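Spindle assembly abnormal protein 6 homolog (Drosophila melanogaster, PDB 5AL7) forms the central scaffold of the centriole, its homodimers assembling into the cartwheel that sets the organelle's ninefold symmetry. Local coordinates at residues A15-G20 with L165-S170; L49-R54 with Q62-E67; R73-T78 with C156-L161. The protein carries 1 engineered substitution. All blocks are in the same frame, centred on the assembly; numbering follows the deposited sequence.

Contact 1: A15-G20 with L165-S170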
ATOM      1  N   ALA A  15     -20.561  -0.228  -5.625  1.00 49.14           N
ATOM      2  CA  ALA A  15     -20.224  -1.601  -5.903  1.00 52.72           C
ATOM      3  C   ALA A  15     -18.730  -1.823  -5.740  1.00 55.60           C
ATOM      4  O   ALA A  15     -17.907  -1.094  -6.311  1.00 46.14           O
ATOM      5  CB  ALA A  15     -20.680  -1.987  -7.308  1.00 45.30           C
ATOM      6  N   LYS A  16     -18.402  -2.830  -4.937  1.00 49.99           N
ATOM      7  CA  LYS A  16     -17.033  -3.269  -4.732  1.00 51.06           C
ATOM      8  C   LYS A  16     -16.881  -4.612  -5.406  1.00 42.98           C
ATOM      9  O   LYS A  16     -17.743  -5.472  -5.269  1.00 52.25           O
ATOM     10  CB  LYS A  16     -16.706  -3.385  -3.245  1.00 54.68           C
ATOM     11  CG  LYS A  16     -16.841  -2.099  -2.488  1.00 47.46           C
ATOM     12  CD  LYS A  16     -17.208  -2.374  -1.048  1.00 56.81           C
ATOM     13  CE  LYS A  16     -17.745  -1.103  -0.409  1.00 80.79           C
ATOM     14  NZ  LYS A  16     -19.084  -0.715  -0.961  1.00 85.31           N
ATOM     15  N   MET A  17     -15.806  -4.780  -6.160  1.00 40.01           N
ATOM     16  CA  MET A  17     -15.525  -6.050  -6.815  1.00 38.59           C
ATOM     17  C   MET A  17     -14.841  -7.004  -5.833  1.00 43.78           C
ATOM     18  O   MET A  17     -13.687  -7.381  -6.020  1.00 49.92           O
ATOM     19  CB  MET A  17     -14.679  -5.828  -8.068  1.00 38.97           C
ATOM     20  CG  MET A  17     -15.381  -4.964  -9.116  1.00 41.64           C
ATOM     21  SD  MET A  17     -16.865  -5.706  -9.847  1.00 44.77           S
ATOM     22  CE  MET A  17     -16.112  -6.876 -10.977  1.00 35.93           C
ATOM     23  N   ASP A  18     -15.551  -7.338  -4.757  1.00 41.15           N
ATOM     24  CA  ASP A  18     -15.052  -8.241  -3.726  1.00 34.09           C
ATOM     25  C   ASP A  18     -15.594  -9.655  -3.943  1.00 39.15           C
ATOM     26  O   ASP A  18     -16.397 -10.153  -3.147  1.00 39.92           O
ATOM     27  CB  ASP A  18     -15.442  -7.725  -2.337  1.00 35.15           C
ATOM     28  CG  ASP A  18     -14.572  -8.308  -1.225  1.00 49.18           C
ATOM     29  OD1 ASP A  18     -13.699  -9.157  -1.535  1.00 47.69           O
ATOM     30  OD2 ASP A  18     -14.765  -7.917  -0.042  1.00 48.91           O
ATOM     31  N   TYR A  19     -15.186 -10.283  -5.043  1.00 37.38           N
ATOM     32  CA  TYR A  19     -15.700 -11.602  -5.389  1.00 37.84           C
ATOM     33  C   TYR A  19     -14.584 -12.634  -5.473  1.00 49.33           C
ATOM     34  O   TYR A  19     -14.751 -13.694  -6.091  1.00 53.91           O
ATOM     35  CB  TYR A  19     -16.474 -11.559  -6.709  1.00 32.43           C
ATOM     36  CG  TYR A  19     -17.674 -10.654  -6.655  1.00 34.32           C
ATOM     37  CD1 TYR A  19     -18.834 -11.047  -6.003  1.00 40.24           C
ATOM     38  CD2 TYR A  19     -17.647  -9.395  -7.258  1.00 35.17           C
ATOM     39  CE1 TYR A  19     -19.940 -10.214  -5.943  1.00 43.14           C
ATOM     40  CE2 TYR A  19     -18.745  -8.556  -7.206  1.00 37.72           C
ATOM     41  CZ  TYR A  19     -19.889  -8.973  -6.548  1.00 44.87           C
ATOM     42  OH  TYR A  19     -20.985  -8.145  -6.490  1.00 48.62           O
ATOM     43  N   GLY A  20     -13.443 -12.316  -4.872  1.00 34.18           N
ATOM     44  CA  GLY A  20     -12.362 -13.273  -4.769  1.00 35.81           C
ATOM     45  C   GLY A  20     -11.903 -13.798  -6.107  1.00 35.78           C
ATOM     46  O   GLY A  20     -11.690 -13.040  -7.051  1.00 50.35           O
ATOM     47  N   LEU A 165     -11.325   3.383   0.009  1.00 31.48           N
ATOM     48  CA  LEU A 165     -10.513   2.849   1.089  1.00 27.13           C
ATOM     49  C   LEU A 165     -10.330   1.355   0.913  1.00 37.06           C
ATOM     50  O   LEU A 165      -9.251   0.827   1.183  1.00 27.35           O
ATOM     51  CB  LEU A 165     -11.153   3.191   2.433  1.00 28.83           C
ATOM     52  CG  LEU A 165     -10.391   2.841   3.707  1.00 45.92           C
ATOM     53  CD1 LEU A 165      -8.960   3.314   3.558  1.00 50.14           C
ATOM     54  CD2 LEU A 165     -11.060   3.524   4.894  1.00 31.96           C
ATOM     55  N   PHE A 166     -11.381   0.693   0.427  1.00 27.06           N
ATOM     56  CA  PHE A 166     -11.319  -0.729   0.120  1.00 27.24           C
ATOM     57  C   PHE A 166     -10.256  -1.025  -0.943  1.00 34.90           C
ATOM     58  O   PHE A 166      -9.409  -1.916  -0.773  1.00 39.19           O
ATOM     59  CB  PHE A 166     -12.683  -1.233  -0.351  1.00 36.28           C
ATOM     60  CG  PHE A 166     -12.650  -2.623  -0.930  1.00 37.54           C
ATOM     61  CD1 PHE A 166     -12.643  -3.733  -0.093  1.00 29.85           C
ATOM     62  CD2 PHE A 166     -12.603  -2.822  -2.308  1.00 40.53           C
ATOM     63  CE1 PHE A 166     -12.602  -5.012  -0.621  1.00 32.98           C
ATOM     64  CE2 PHE A 166     -12.561  -4.092  -2.838  1.00 40.48           C
ATOM     65  CZ  PHE A 166     -12.559  -5.191  -1.996  1.00 39.57           C
ATOM     66  N   TYR A 167     -10.311  -0.305  -2.059  1.00 29.29           N
ATOM     67  CA  TYR A 167      -9.358  -0.577  -3.132  1.00 24.09           C
ATOM     68  C   TYR A 167      -7.915  -0.163  -2.792  1.00 24.21           C
ATOM     69  O   TYR A 167      -6.959  -0.866  -3.124  1.00 24.45           O
ATOM     70  CB  TYR A 167      -9.826   0.082  -4.425  1.00 22.96           C
ATOM     71  CG  TYR A 167     -11.007  -0.628  -5.040  1.00 25.04           C
ATOM     72  CD1 TYR A 167     -10.887  -1.930  -5.530  1.00 23.44           C
ATOM     73  CD2 TYR A 167     -12.241  -0.000  -5.138  1.00 25.98           C
ATOM     74  CE1 TYR A 167     -11.965  -2.586  -6.087  1.00 23.79           C
ATOM     75  CE2 TYR A 167     -13.321  -0.647  -5.694  1.00 25.80           C
ATOM     76  CZ  TYR A 167     -13.179  -1.940  -6.171  1.00 28.25           C
ATOM     77  OH  TYR A 167     -14.272  -2.575  -6.724  1.00 25.60           O
ATOM     78  N   ILE A 168      -7.744   0.966  -2.123  1.00 24.33           N
ATOM     79  CA  ILE A 168      -6.396   1.392  -1.771  1.00 34.00           C
ATOM     80  C   ILE A 168      -5.799   0.477  -0.686  1.00 30.39           C
ATOM     81  O   ILE A 168      -4.605   0.147  -0.730  1.00 26.54           O
ATOM     82  CB  ILE A 168      -6.384   2.889  -1.338  1.00 38.70           C
ATOM     83  CG1 ILE A 168      -6.397   3.772  -2.582  1.00 36.04           C
ATOM     84  CG2 ILE A 168      -5.165   3.227  -0.528  1.00 25.88           C
ATOM     85  CD1 ILE A 168      -7.019   5.082  -2.366  1.00 48.14           C
ATOM     86  N   ASN A 169      -6.631   0.023   0.251  1.00 26.79           N
ATOM     87  CA  ASN A 169      -6.176  -0.934   1.255  1.00 28.19           C
ATOM     88  C   ASN A 169      -5.771  -2.251   0.611  1.00 34.67           C
ATOM     89  O   ASN A 169      -4.721  -2.817   0.936  1.00 35.53           O
ATOM     90  CB  ASN A 169      -7.259  -1.187   2.296  1.00 29.19           C
ATOM     91  CG  ASN A 169      -6.796  -2.104   3.407  1.00 39.08           C
ATOM     92  OD1 ASN A 169      -5.977  -1.723   4.229  1.00 41.06           O
ATOM     93  ND2 ASN A 169      -7.333  -3.313   3.442  1.00 44.88           N
ATOM     94  N   SER A 170      -6.601  -2.729  -0.315  1.00 37.69           N
ATOM     95  CA  SER A 170      -6.291  -3.953  -1.036  1.00 27.95           C
ATOM     96  C   SER A 170      -4.984  -3.820  -1.796  1.00 34.16           C
ATOM     97  O   SER A 170      -4.153  -4.727  -1.798  1.00 36.19           O
ATOM     98  CB  SER A 170      -7.415  -4.303  -1.985  1.00 27.30           C
ATOM     99  OG  SER A 170      -8.613  -4.477  -1.267  1.00 53.76           O
TER

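Contact 2: L49-R54 with Q62-E67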
ATOM      1  N   LEU A  49      -4.602   5.739 -14.074  1.00 38.40           N
ATOM      2  CA  LEU A  49      -4.381   4.303 -14.048  1.00 37.76           C
ATOM      3  C   LEU A  49      -5.716   3.630 -14.222  1.00 31.77           C
ATOM      4  O   LEU A  49      -6.647   3.879 -13.437  1.00 26.13           O
ATOM      5  CB  LEU A  49      -3.758   3.857 -12.725  1.00 37.74           C
ATOM      6  CG  LEU A  49      -2.317   4.255 -12.435  1.00 32.35           C
ATOM      7  CD1 LEU A  49      -2.081   4.109 -10.958  1.00 22.40           C
ATOM      8  CD2 LEU A  49      -1.361   3.375 -13.229  1.00 32.23           C
ATOM      9  N   LEU A  50      -5.822   2.795 -15.251  1.00 32.46           N
ATOM     10  CA  LEU A  50      -7.067   2.095 -15.505  1.00 37.52           C
ATOM     11  C   LEU A  50      -6.999   0.628 -15.113  1.00 21.45           C
ATOM     12  O   LEU A  50      -6.028  -0.086 -15.418  1.00 30.16           O
ATOM     13  CB  LEU A  50      -7.470   2.231 -16.965  1.00 44.72           C
ATOM     14  CG  LEU A  50      -8.924   1.803 -17.161  1.00 59.27           C
ATOM     15  CD1 LEU A  50      -9.600   2.805 -18.065  1.00 71.08           C
ATOM     16  CD2 LEU A  50      -9.027   0.409 -17.754  1.00 53.10           C
ATOM     17  N   TYR A  51      -8.059   0.225 -14.418  1.00 29.84           N
ATOM     18  CA  TYR A  51      -8.296  -1.125 -13.929  1.00 34.50           C
ATOM     19  C   TYR A  51      -9.588  -1.663 -14.521  1.00 33.50           C
ATOM     20  O   TYR A  51     -10.662  -1.148 -14.217  1.00 35.35           O
ATOM     21  CB  TYR A  51      -8.433  -1.146 -12.405  1.00 21.35           C
ATOM     22  CG  TYR A  51      -7.282  -0.563 -11.642  1.00 28.78           C
ATOM     23  CD1 TYR A  51      -7.237   0.793 -11.334  1.00 38.54           C
ATOM     24  CD2 TYR A  51      -6.243  -1.369 -11.211  1.00 31.83           C
ATOM     25  CE1 TYR A  51      -6.174   1.325 -10.615  1.00 38.94           C
ATOM     26  CE2 TYR A  51      -5.182  -0.849 -10.494  1.00 36.28           C
ATOM     27  CZ  TYR A  51      -5.152   0.493 -10.198  1.00 31.76           C
ATOM     28  OH  TYR A  51      -4.090   0.997  -9.489  1.00 36.11           O
ATOM     29  N   ALA A  52      -9.514  -2.714 -15.323  1.00 28.66           N
ATOM     30  CA  ALA A  52     -10.733  -3.239 -15.933  1.00 33.87           C
ATOM     31  C   ALA A  52     -10.992  -4.684 -15.511  1.00 35.76           C
ATOM     32  O   ALA A  52     -10.206  -5.583 -15.845  1.00 45.13           O
ATOM     33  CB  ALA A  52     -10.648  -3.122 -17.461  1.00 28.52           C
ATOM     34  N   GLU A  53     -12.077  -4.930 -14.777  1.00 34.97           N
ATOM     35  CA  GLU A  53     -12.320  -6.319 -14.352  1.00 36.36           C
ATOM     36  C   GLU A  53     -13.802  -6.714 -14.332  1.00 30.76           C
ATOM     37  O   GLU A  53     -14.680  -5.876 -14.108  1.00 36.98           O
ATOM     38  CB  GLU A  53     -11.685  -6.561 -12.973  1.00 38.02           C
ATOM     39  CG  GLU A  53     -12.121  -5.602 -11.866  1.00 50.74           C
ATOM     40  CD  GLU A  53     -11.169  -5.583 -10.661  1.00 54.59           C
ATOM     41  OE1 GLU A  53      -9.944  -5.779 -10.845  1.00 49.35           O
ATOM     42  OE2 GLU A  53     -11.649  -5.373  -9.526  1.00 51.92           O
ATOM     43  N   ARG A  54     -14.069  -7.999 -14.554  1.00 25.90           N
ATOM     44  CA  ARG A  54     -15.443  -8.520 -14.544  1.00 39.76           C
ATOM     45  C   ARG A  54     -15.612  -9.734 -13.599  1.00 32.50           C
ATOM     46  O   ARG A  54     -14.642 -10.296 -13.096  1.00 28.31           O
ATOM     47  CB  ARG A  54     -15.886  -8.911 -15.956  1.00 34.89           C
ATOM     48  CG  ARG A  54     -15.352 -10.260 -16.394  1.00 41.57           C
ATOM     49  CD  ARG A  54     -15.962 -10.763 -17.696  1.00 67.15           C
ATOM     50  NE  ARG A  54     -15.523 -12.135 -17.956  1.00 90.03           N
ATOM     51  CZ  ARG A  54     -14.507 -12.463 -18.752  1.00 91.65           C
ATOM     52  NH1 ARG A  54     -13.836 -11.520 -19.405  1.00 81.76           N
ATOM     53  NH2 ARG A  54     -14.174 -13.740 -18.910  1.00 91.33           N
ATOM     54  N   GLN A  62     -16.724  -3.828 -14.058  1.00 22.73           N
ATOM     55  CA  GLN A  62     -16.321  -2.589 -13.415  1.00 33.22           C
ATOM     56  C   GLN A  62     -15.034  -2.040 -14.006  1.00 29.12           C
ATOM     57  O   GLN A  62     -14.060  -2.785 -14.235  1.00 23.94           O
ATOM     58  CB  GLN A  62     -16.155  -2.763 -11.910  1.00 37.60           C
ATOM     59  CG  GLN A  62     -16.229  -1.438 -11.176  1.00 33.40           C
ATOM     60  CD  GLN A  62     -15.778  -1.536  -9.751  1.00 31.23           C
ATOM     61  OE1 GLN A  62     -14.602  -1.781  -9.485  1.00 36.03           O
ATOM     62  NE2 GLN A  62     -16.695  -1.327  -8.818  1.00 40.35           N
ATOM     63  N   LEU A  63     -15.069  -0.740 -14.290  1.00 20.84           N
ATOM     64  CA  LEU A  63     -13.906   0.013 -14.751  1.00 32.13           C
ATOM     65  C   LEU A  63     -13.535   1.046 -13.701  1.00 30.47           C
ATOM     66  O   LEU A  63     -14.352   1.895 -13.334  1.00 31.77           O
ATOM     67  CB  LEU A  63     -14.169   0.717 -16.084  1.00 20.62           C
ATOM     68  CG  LEU A  63     -14.577  -0.091 -17.310  1.00 33.65           C
ATOM     69  CD1 LEU A  63     -14.990   0.836 -18.443  1.00 38.85           C
ATOM     70  CD2 LEU A  63     -13.435  -0.964 -17.743  1.00 39.16           C
ATOM     71  N   ARG A  64     -12.317   0.954 -13.191  1.00 28.12           N
ATOM     72  CA  ARG A  64     -11.838   1.921 -12.218  1.00 35.48           C
ATOM     73  C   ARG A  64     -10.761   2.800 -12.807  1.00 33.34           C
ATOM     74  O   ARG A  64      -9.814   2.324 -13.437  1.00 40.44           O
ATOM     75  CB  ARG A  64     -11.323   1.220 -10.959  1.00 34.96           C
ATOM     76  CG  ARG A  64     -12.441   0.766 -10.040  1.00 32.02           C
ATOM     77  CD  ARG A  64     -11.907   0.062  -8.823  1.00 22.21           C
ATOM     78  NE  ARG A  64     -11.548  -1.313  -9.146  1.00 21.46           N
ATOM     79  CZ  ARG A  64     -10.300  -1.754  -9.172  1.00 36.54           C
ATOM     80  NH1 ARG A  64      -9.298  -0.934  -8.848  1.00 36.97           N
ATOM     81  NH2 ARG A  64     -10.061  -3.018  -9.494  1.00 26.32           N
ATOM     82  N   LEU A  65     -10.918   4.097 -12.587  1.00 25.44           N
ATOM     83  CA  LEU A  65      -9.968   5.082 -13.074  1.00 29.76           C
ATOM     84  C   LEU A  65      -9.387   5.868 -11.903  1.00 26.26           C
ATOM     85  O   LEU A  65     -10.133   6.478 -11.132  1.00 41.00           O
ATOM     86  CB  LEU A  65     -10.660   6.009 -14.065  1.00 39.66           C
ATOM     87  CG  LEU A  65      -9.837   6.881 -14.995  1.00 29.40           C
ATOM     88  CD1 LEU A  65      -9.183   6.035 -16.082  1.00 26.38           C
ATOM     89  CD2 LEU A  65     -10.769   7.912 -15.577  1.00 23.35           C
ATOM     90  N   THR A  66      -8.070   5.832 -11.739  1.00 23.99           N
ATOM     91  CA  THR A  66      -7.445   6.553 -10.625  1.00 30.93           C
ATOM     92  C   THR A  66      -6.454   7.602 -11.132  1.00 29.51           C
ATOM     93  O   THR A  66      -5.784   7.382 -12.131  1.00 31.49           O
ATOM     94  CB  THR A  66      -6.694   5.602  -9.666  1.00 27.97           C
ATOM     95  OG1 THR A  66      -5.609   4.972 -10.359  1.00 36.77           O
ATOM     96  CG2 THR A  66      -7.621   4.543  -9.114  1.00 22.25           C
ATOM     97  N   GLU A  67      -6.382   8.762 -10.488  1.00 28.26           N
ATOM     98  CA  GLU A  67      -5.349   9.716 -10.874  1.00 20.64           C
ATOM     99  C   GLU A  67      -4.009   9.239 -10.335  1.00 28.79           C
ATOM    100  O   GLU A  67      -3.862   9.045  -9.136  1.00 32.60           O
ATOM    101  CB  GLU A  67      -5.673  11.104 -10.367  1.00 21.01           C
ATOM    102  CG  GLU A  67      -6.816  11.749 -11.089  1.00 20.98           C
ATOM    103  CD  GLU A  67      -6.982  13.198 -10.718  1.00 47.91           C
ATOM    104  OE1 GLU A  67      -5.954  13.928 -10.670  1.00 39.63           O
ATOM    105  OE2 GLU A  67      -8.144  13.604 -10.490  1.00 56.67           O
TER

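Contact 3: R73-T78 with C156-L161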
ATOM      1  N   ARG A  73      -8.168   9.769  -5.689  1.00 32.14           N
ATOM      2  CA  ARG A  73      -9.066  10.372  -6.675  1.00 30.79           C
ATOM      3  C   ARG A  73      -9.574   9.291  -7.635  1.00 26.14           C
ATOM      4  O   ARG A  73      -8.978   9.052  -8.689  1.00 23.74           O
ATOM      5  CB  ARG A  73      -8.367  11.504  -7.438  1.00 29.15           C
ATOM      6  CG  ARG A  73      -7.650  12.530  -6.554  1.00 28.66           C
ATOM      7  CD  ARG A  73      -7.717  13.927  -7.178  1.00 49.75           C
ATOM      8  NE  ARG A  73      -8.750  14.765  -6.564  1.00 67.93           N
ATOM      9  CZ  ARG A  73      -9.381  15.768  -7.177  1.00 81.32           C
ATOM     10  NH1 ARG A  73      -9.115  16.063  -8.446  1.00 81.19           N
ATOM     11  NH2 ARG A  73     -10.303  16.468  -6.521  1.00 81.26           N
ATOM     12  N   MET A  74     -10.651   8.619  -7.233  1.00 20.61           N
ATOM     13  CA  MET A  74     -11.162   7.453  -7.943  1.00 20.12           C
ATOM     14  C   MET A  74     -12.533   7.646  -8.569  1.00 34.63           C
ATOM     15  O   MET A  74     -13.456   8.169  -7.942  1.00 40.42           O
ATOM     16  CB  MET A  74     -11.198   6.258  -6.990  1.00 42.24           C
ATOM     17  CG  MET A  74     -11.260   4.907  -7.666  1.00 46.81           C
ATOM     18  SD  MET A  74     -11.123   3.616  -6.434  1.00 32.22           S
ATOM     19  CE  MET A  74      -9.381   3.726  -6.041  1.00 30.40           C
ATOM     20  N   TYR A  75     -12.661   7.170  -9.803  1.00 35.21           N
ATOM     21  CA  TYR A  75     -13.900   7.262 -10.577  1.00 36.21           C
ATOM     22  C   TYR A  75     -14.254   5.874 -11.047  1.00 30.61           C
ATOM     23  O   TYR A  75     -13.408   5.167 -11.601  1.00 27.02           O
ATOM     24  CB  TYR A  75     -13.745   8.220 -11.763  1.00 27.29           C
ATOM     25  CG  TYR A  75     -13.174   9.544 -11.341  1.00 20.35           C
ATOM     26  CD1 TYR A  75     -13.993  10.553 -10.850  1.00 28.14           C
ATOM     27  CD2 TYR A  75     -11.811   9.770 -11.388  1.00 20.12           C
ATOM     28  CE1 TYR A  75     -13.459  11.782 -10.448  1.00 30.88           C
ATOM     29  CE2 TYR A  75     -11.273  10.987 -10.988  1.00 30.05           C
ATOM     30  CZ  TYR A  75     -12.098  11.986 -10.521  1.00 27.57           C
ATOM     31  OH  TYR A  75     -11.552  13.180 -10.114  1.00 36.31           O
ATOM     32  N   ILE A  76     -15.472   5.447 -10.739  1.00 23.33           N
ATOM     33  CA  ILE A  76     -15.856   4.065 -10.978  1.00 23.82           C
ATOM     34  C   ILE A  76     -17.058   3.966 -11.891  1.00 29.56           C
ATOM     35  O   ILE A  76     -18.040   4.683 -11.699  1.00 21.11           O
ATOM     36  CB  ILE A  76     -16.171   3.337  -9.657  1.00 23.39           C
ATOM     37  CG1 ILE A  76     -14.938   3.328  -8.756  1.00 39.40           C
ATOM     38  CG2 ILE A  76     -16.659   1.927  -9.928  1.00 27.08           C
ATOM     39  CD1 ILE A  76     -15.132   2.581  -7.467  1.00 50.14           C
ATOM     40  N   THR A  77     -16.966   3.075 -12.877  1.00 27.49           N
ATOM     41  CA  THR A  77     -18.100   2.719 -13.728  1.00 22.99           C
ATOM     42  C   THR A  77     -18.482   1.256 -13.552  1.00 24.83           C
ATOM     43  O   THR A  77     -17.681   0.351 -13.814  1.00 25.85           O
ATOM     44  CB  THR A  77     -17.795   2.978 -15.211  1.00 29.63           C
ATOM     45  OG1 THR A  77     -17.780   4.390 -15.448  1.00 52.75           O
ATOM     46  CG2 THR A  77     -18.862   2.376 -16.071  1.00 27.33           C
ATOM     47  N   THR A  78     -19.707   1.012 -13.107  1.00 33.26           N
ATOM     48  CA  THR A  78     -20.153  -0.366 -12.909  1.00 29.06           C
ATOM     49  C   THR A  78     -21.401  -0.673 -13.718  1.00 27.04           C
ATOM     50  O   THR A  78     -22.458  -0.089 -13.491  1.00 32.58           O
ATOM     51  CB  THR A  78     -20.442  -0.666 -11.424  1.00 36.38           C
ATOM     52  OG1 THR A  78     -19.374  -0.160 -10.609  1.00 39.28           O
ATOM     53  CG2 THR A  78     -20.584  -2.169 -11.213  1.00 28.52           C
ATOM     54  N   CYS A 156     -20.519   7.129 -15.310  1.00 38.81           N
ATOM     55  CA  CYS A 156     -19.416   7.066 -14.353  1.00 34.41           C
ATOM     56  C   CYS A 156     -19.709   7.808 -13.054  1.00 31.69           C
ATOM     57  O   CYS A 156     -20.423   8.799 -13.039  1.00 39.23           O
ATOM     58  CB  CYS A 156     -18.152   7.626 -14.984  1.00 33.51           C
ATOM     59  SG  CYS A 156     -16.694   6.965 -14.256  1.00 27.08           S
ATOM     60  N   ARG A 157     -19.115   7.331 -11.973  1.00 32.50           N
ATOM     61  CA  ARG A 157     -19.422   7.815 -10.641  1.00 28.68           C
ATOM     62  C   ARG A 157     -18.162   8.224  -9.901  1.00 33.21           C
ATOM     63  O   ARG A 157     -17.077   7.683 -10.139  1.00 21.96           O
ATOM     64  CB  ARG A 157     -20.167   6.717  -9.880  1.00 45.79           C
ATOM     65  CG  ARG A 157     -20.764   7.115  -8.559  1.00 62.66           C
ATOM     66  CD  ARG A 157     -20.662   5.955  -7.575  1.00 74.00           C
ATOM     67  NE  ARG A 157     -21.669   6.009  -6.513  1.00 77.85           N
ATOM     68  CZ  ARG A 157     -21.560   6.762  -5.423  1.00 81.94           C
ATOM     69  NH1 ARG A 157     -20.500   7.544  -5.258  1.00 78.99           N
ATOM     70  NH2 ARG A 157     -22.517   6.747  -4.505  1.00 85.80           N
ATOM     71  N   SER A 158     -18.289   9.201  -9.017  1.00 42.62           N
ATOM     72  CA  SER A 158     -17.173   9.545  -8.145  1.00 36.31           C
ATOM     73  C   SER A 158     -17.192   8.629  -6.924  1.00 36.72           C
ATOM     74  O   SER A 158     -18.126   8.682  -6.121  1.00 43.10           O
ATOM     75  CB  SER A 158     -17.235  10.996  -7.729  1.00 26.00           C
ATOM     76  OG  SER A 158     -15.982  11.360  -7.202  1.00 41.34           O
ATOM     77  N   ALA A 159     -16.196   7.754  -6.819  1.00 27.86           N
ATOM     78  CA  ALA A 159     -16.188   6.720  -5.785  1.00 29.62           C
ATOM     79  C   ALA A 159     -16.259   7.280  -4.361  1.00 37.68           C
ATOM     80  O   ALA A 159     -15.496   8.182  -3.986  1.00 36.51           O
ATOM     81  CB  ALA A 159     -14.960   5.850  -5.939  1.00 31.48           C
ATOM     82  N   PRO A 160     -17.190   6.746  -3.561  1.00 41.59           N
ATOM     83  CA  PRO A 160     -17.337   7.125  -2.152  1.00 31.36           C
ATOM     84  C   PRO A 160     -16.211   6.559  -1.285  1.00 31.77           C
ATOM     85  O   PRO A 160     -15.596   5.542  -1.634  1.00 27.29           O
ATOM     86  CB  PRO A 160     -18.683   6.519  -1.773  1.00 30.47           C
ATOM     87  CG  PRO A 160     -18.841   5.366  -2.681  1.00 28.59           C
ATOM     88  CD  PRO A 160     -18.179   5.740  -3.972  1.00 26.74           C
ATOM     89  N   LEU A 161     -15.956   7.221  -0.160  1.00 49.24           N
ATOM     90  CA  LEU A 161     -14.797   6.914   0.683  1.00 49.10           C
ATOM     91  C   LEU A 161     -14.653   5.457   1.058  1.00 40.83           C
ATOM     92  O   LEU A 161     -13.555   4.911   0.994  1.00 39.03           O
ATOM     93  CB  LEU A 161     -14.838   7.753   1.957  1.00 50.94           C
ATOM     94  CG  LEU A 161     -13.903   8.948   1.864  1.00 56.37           C
ATOM     95  CD1 LEU A 161     -14.384   9.909   0.763  1.00 50.10           C
ATOM     96  CD2 LEU A 161     -13.815   9.640   3.212  1.00 60.43           C
TER

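Contact 1: A15-G20 with L165-S170
At the junction of the globular head with the coiled-coil stalk, K16, M17 and D18 of the segment leading into the first strand lie against F166 and Y167 of helix 161-187. M17 is the centre of an inverse gamma turn, and its amide is turned to the helix: M17 N donates to Y167 OH over 2.7 Å, with an N-H...O angle of 169°. The same hydroxyl is packed by the root of the methionine, M17 CB approaching Y167 OH to 3.5 Å, while the thioether bends away.

F166 lies between two unlike neighbours, its CG, anti to the backbone N (chi1 169°), turned toward D18. K16 CB is 4.1 Å above one face of the F166 ring, displaced toward the rim, and S170 OG is 4.0 Å above the opposite face, over its centre. S170 OG is held there by a hydrogen bond to F166 O. The D18 carboxylate comes in obliquely, its plane 47° from that of the ring, with D18 OD2 3.7 Å from F166 CE1. F166 in turn places CD2 3.6 Å above the centre of the Y167 ring, and it also packs on R72 of the second subunit. K16 NZ leads away and hydrogen-bonds to S14 O.

Chemically, the head segment meets the stalk through one nearly straight bond, which satisfies the amide of buried M17, and through packing of K16, M17 and the D18 carboxylate on the two aromatic residues.

Contact 2: L49-R54 with Q62-E67
R64 and Y51 face each other as a hydrogen-bonded pair of the antiparallel hairpin formed by strands 44-55 and 60-67, and the arginine can be followed outward from there. Its CB lies 4.0 Å from Y51 CB. The chain bends about its CG-CD bond, chi3 -79° setting NE to one side, where it makes a weak bond of 3.1 Å to Q62 OE1 on its own strand. R64 CZ then passes 3.8 Å from Y51 CB. R64 NH1 stands 3.4 Å above the plane of the Y51 ring, offset toward the rim, and the guanidinium and ring planes are only 25° apart. At the tip, R64 NH2 forms a salt bridge with E53 OE2 at 2.8 Å; the carboxylate meets the guanidinium near its plane but is itself turned 67° from it, and the hydrogen bond within the bridge is weak.

On the far side of Y51 from E53 along the hairpin, Y51 CE1 approaches T66 OG1 to 3.7 Å, and Y51 OH and T66 OG1 both bond to Q71 OE1. An alanine at Y51 would probably leave R64 NH1 without the ring beneath it and Q71 without the phenol hydroxyl.

The other face carries apolar contacts, A52 CB to L63 CD2 at 3.5 Å, with helix 97-113 packing there through L108. Six backbone bonds fix the register of the strands. The buried guanidinium is thus probably stabilised by E53, Q62 and the Y51 ring together, with Y167 adding a cation-pi contact from the stalk helix.

Contact 3: R73-T78 with C156-L161
I76 and A159 meet where strand 149-158 runs out of the XRCC4-like head domain's sheet toward the stalk helix. Strands 74-78 and 156-158 are antiparallel, their directions 143° apart. I76 and R157 form a hydrogen-bonded pair, with I76 N to R157 O at 2.8 Å and R157 N to I76 O at 2.9 Å, whereas Y75 and S158 are a non-hydrogen-bonded pair. After S158 the chain still adds one rung, A159 N donating to M74 O over 3.0 Å, before P160 takes the N-cap position of the helix.

Side chains divide between the two faces. On that of I76, the methyl of A159 points at the partner strand and touches two residues: its CB is 3.6 Å from I76 CD1 and 3.9 Å from M74 CB. The isoleucine reaches it because its chain is extended at chi2 (-177°), which carries CD1 outward. M74 runs on, away from A159, to V164 and Y167 of helix 161-187, so this face of the sheet is packed by the stalk.

On the other face, Y75 has its CB 4.1 Å from C156 SG. S158 OG lies 4.1 Å from Y75 CE1, oblique to the ring, and R157 O lies at the ring edge, near its plane.

R157 shares the I76 face through its CB, but its end leads off. Its NH2 reaches the N-terminal segment, bonding to S12 OG, while R157 NH1 turns back to its own chain and donates to S158 O at 2.8 Å, that oxygen only 3° out of the guanidinium plane.

Overall arrangement
From the N terminus, residues 15-20 open contact 1, which closes only at 165-170, so the loop it spans takes in nearly the whole head. Contact 2 nests within it as a short hairpin, 49-54 with 62-67. Contact 3 opens next at 73-78 and closes at 156-161, also inside contact 1; contacts 2 and 3 follow in series and do not cross. Strands 60-67 and 70-80 are sheet neighbours, joining contact 2 to contact 3 by backbone bonds between L63 and T77 and between L65 and Y75. Y167 of contact 1 touches Q62, R64, M74 and I76, seating the stalk helix on the sheet.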